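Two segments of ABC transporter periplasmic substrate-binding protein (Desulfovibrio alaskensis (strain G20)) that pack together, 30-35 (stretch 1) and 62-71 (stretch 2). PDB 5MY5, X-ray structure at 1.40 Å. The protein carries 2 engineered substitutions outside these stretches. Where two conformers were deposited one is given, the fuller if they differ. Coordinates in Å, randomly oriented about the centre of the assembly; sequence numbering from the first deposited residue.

Stretch 1, residues 30-35: MATTTS
Stretch 2 62-71: VGTGKALKMG

Residues 30-33 form the end of a β-strand that passes directly into a helix beginning at T34, with T33 in the N-cap position. The second stretch starts beside this strand at V62, turns at G63, itself an N-cap, and runs as a helix from T64 through G71. The strand and the second helix lie nearly antiparallel, their axes at 167° and 7.5 Å apart at closest approach. V62, by contrast, meets the strand in parallel register: its CA lies 4.8 Å from the CA of T33, and the two side chains diverge. The reversal at G63 (phi/psi -66/159) thus carries the chain from a parallel bridge into a helix that returns along the strand, bringing A67 CA to 5.3 Å from A31 CA. Together the two stretches bury 301 Å².

Polar contact is concentrated at the bridge, where V62 is satisfied at both ends of its backbone. V62 N donates to T32 O at 3.0 Å with a nearly straight N-H...O angle of 164°, and T34 N donates to V62 O, also at 3.0 Å but more bent at 135°. One residue therefore clasps T33 from its two neighbours, the usual pattern of a parallel bridge. T33 contributes a CA-H...O contact in between, with T33 CA 3.1 Å from V62 O and an angle of 149° at the hydrogen, so this carbonyl receives both an amide and a CA-H. The two acceptors T32 O and V62 O lie 3.4 Å apart without bonding each other. The extended backbone suits this arrangement: phi/psi is -142/-171 at T32, -103/159 at T33 and -142/177 at V62, before T34 turns helical at -57/-42.

The hydroxyls contribute less across the contact. T32 (chi1 t) directs its CA-to-CB bond away from the second stretch, and its OG1 is hydrogen-bonded elsewhere in the structure. T33 (chi1 p) has its OG1 bonded to a residue just outside the stretches, while its methyl approaches the second helix, CG2 lying 3.7 Å from T64 OG1. T34 (chi1 m) places OG1 3.9 Å from G63 N and T64 also adopts the m rotamer.

Within the second helix, regular i to i+4 bonding satisfies the amides from A67 onward. A67 N donates to G63 O, L68 N to T64 O, K69 N to G65 O and M70 N to K66 O, each N-O distance being 2.9 Å; G71 N reaches A67 O at a longer 3.2 Å.

Farther back along the strand the contact becomes apolar. A31 (phi/psi -111/133) and A67 (-62/-49) point their CA-to-CB bonds toward each other's stretch, bringing A31 CB to 4.1 Å from A67 CB and to 4.0 Å from A67 O. One turn on, M70 (chi1 m, chi2 t, chi3 p) sets its SD 4.2 Å from A31 CB. A67 CB also lies 4.1 Å from T32 O, packing beside the carbonyl that accepts from V62 N.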

# COMPACT_ATOMS: atom_id res chain seq x y z
N MET A 30 -1.86 -5.97 -17.42
CA MET A 30 -1.31 -5.17 -16.30
C MET A 30 -0.59 -6.10 -15.34
O MET A 30 -1.03 -7.16 -15.08
CB MET A 30 -2.42 -4.46 -15.55
CG MET A 30 -2.07 -3.92 -14.18
SD MET A 30 -3.47 -3.13 -13.32
CE MET A 30 -3.60 -1.70 -14.28
N ALA A 31 0.48 -5.56 -14.78
CA ALA A 31 1.06 -6.13 -13.61
C ALA A 31 0.84 -5.23 -12.47
O ALA A 31 1.09 -4.01 -12.54
CB ALA A 31 2.55 -6.35 -13.80
N THR A 32 0.39 -5.81 -11.35
CA THR A 32 0.21 -5.07 -10.09
C THR A 32 0.60 -5.92 -8.88
O THR A 32 1.20 -6.96 -9.09
CB THR A 32 -1.24 -4.61 -10.04
OG1 THR A 32 -1.47 -3.66 -8.98
CG2 THR A 32 -2.24 -5.75 -9.82
N THR A 33 0.32 -5.44 -7.69
CA THR A 33 0.82 -6.12 -6.50
C THR A 33 -0.23 -6.93 -5.80
O THR A 33 -1.42 -6.64 -5.91
CB THR A 33 1.41 -5.14 -5.53
OG1 THR A 33 0.40 -4.29 -4.92
CG2 THR A 33 2.41 -4.21 -6.26
N THR A 34 0.23 -7.90 -4.99
CA THR A 34 -0.62 -8.72 -4.19
C THR A 34 -1.47 -7.88 -3.25
O THR A 34 -2.65 -8.04 -3.17
CB THR A 34 0.29 -9.66 -3.39
OG1 THR A 34 1.09 -10.40 -4.32
CG2 THR A 34 -0.56 -10.61 -2.46
N SER A 35 -0.89 -6.86 -2.63
CA SER A 35 -1.64 -6.04 -1.74
C SER A 35 -2.75 -5.32 -2.51
O SER A 35 -3.90 -5.17 -1.99
CB SER A 35 -0.82 -5.00 -0.94
OG SER A 35 -0.10 -4.17 -1.78
N VAL A 62 1.43 -9.79 -8.12
CA VAL A 62 2.71 -10.41 -7.67
C VAL A 62 3.37 -9.47 -6.73
O VAL A 62 2.83 -8.42 -6.44
CB VAL A 62 3.58 -10.71 -8.90
CG1 VAL A 62 2.97 -11.83 -9.70
CG2 VAL A 62 3.83 -9.52 -9.81
N GLY A 63 4.51 -9.84 -6.15
CA GLY A 63 5.26 -8.84 -5.39
C GLY A 63 5.80 -7.74 -6.30
O GLY A 63 5.95 -7.88 -7.52
N THR A 64 6.11 -6.60 -5.69
CA THR A 64 6.59 -5.45 -6.48
C THR A 64 7.76 -5.73 -7.42
O THR A 64 7.79 -5.32 -8.61
CB THR A 64 6.93 -4.24 -5.53
OG1 THR A 64 5.75 -3.87 -4.80
CG2 THR A 64 7.44 -3.07 -6.32
N GLY A 65 8.80 -6.37 -6.86
CA GLY A 65 9.93 -6.69 -7.72
C GLY A 65 9.57 -7.50 -8.95
O GLY A 65 10.04 -7.19 -10.06
N LYS A 66 8.73 -8.47 -8.72
CA LYS A 66 8.28 -9.34 -9.81
C LYS A 66 7.41 -8.58 -10.82
O LYS A 66 7.51 -8.85 -12.00
CB LYS A 66 7.49 -10.52 -9.21
CG LYS A 66 7.08 -11.59 -10.23
CD LYS A 66 8.27 -12.22 -11.02
CE LYS A 66 7.77 -13.10 -12.15
NZ LYS A 66 6.42 -13.69 -11.90
N ALA A 67 6.61 -7.63 -10.32
CA ALA A 67 5.79 -6.77 -11.23
C ALA A 67 6.67 -6.00 -12.12
O ALA A 67 6.45 -5.85 -13.32
CB ALA A 67 4.87 -5.88 -10.46
N LEU A 68 7.67 -5.33 -11.52
CA LEU A 68 8.64 -4.57 -12.28
C LEU A 68 9.36 -5.43 -13.30
O LEU A 68 9.52 -5.03 -14.45
CB LEU A 68 9.63 -3.92 -11.29
CG LEU A 68 8.90 -2.81 -10.52
CD1 LEU A 68 9.52 -2.51 -9.17
CD2 LEU A 68 8.87 -1.57 -11.35
N LYS A 69 9.75 -6.64 -12.88
CA LYS A 69 10.41 -7.59 -13.76
C LYS A 69 9.50 -7.97 -14.94
O LYS A 69 9.99 -8.05 -16.04
CB LYS A 69 10.89 -8.87 -13.04
CG LYS A 69 12.21 -8.68 -12.28
CD LYS A 69 12.90 -9.98 -11.82
CE LYS A 69 12.19 -10.70 -10.69
NZ LYS A 69 12.18 -10.01 -9.36
N MET A 70 8.20 -8.16 -14.71
CA MET A 70 7.26 -8.43 -15.78
C MET A 70 7.23 -7.30 -16.80
O MET A 70 7.17 -7.55 -18.01
CB MET A 70 5.84 -8.68 -15.27
CG MET A 70 5.64 -10.01 -14.50
SD MET A 70 3.99 -10.32 -13.89
CE MET A 70 3.36 -11.14 -15.42
N GLY A 71 7.30 -6.01 -16.35
CA GLY A 71 7.38 -4.90 -17.25
C GLY A 71 8.68 -4.89 -18.02
O GLY A 71 8.70 -4.72 -19.25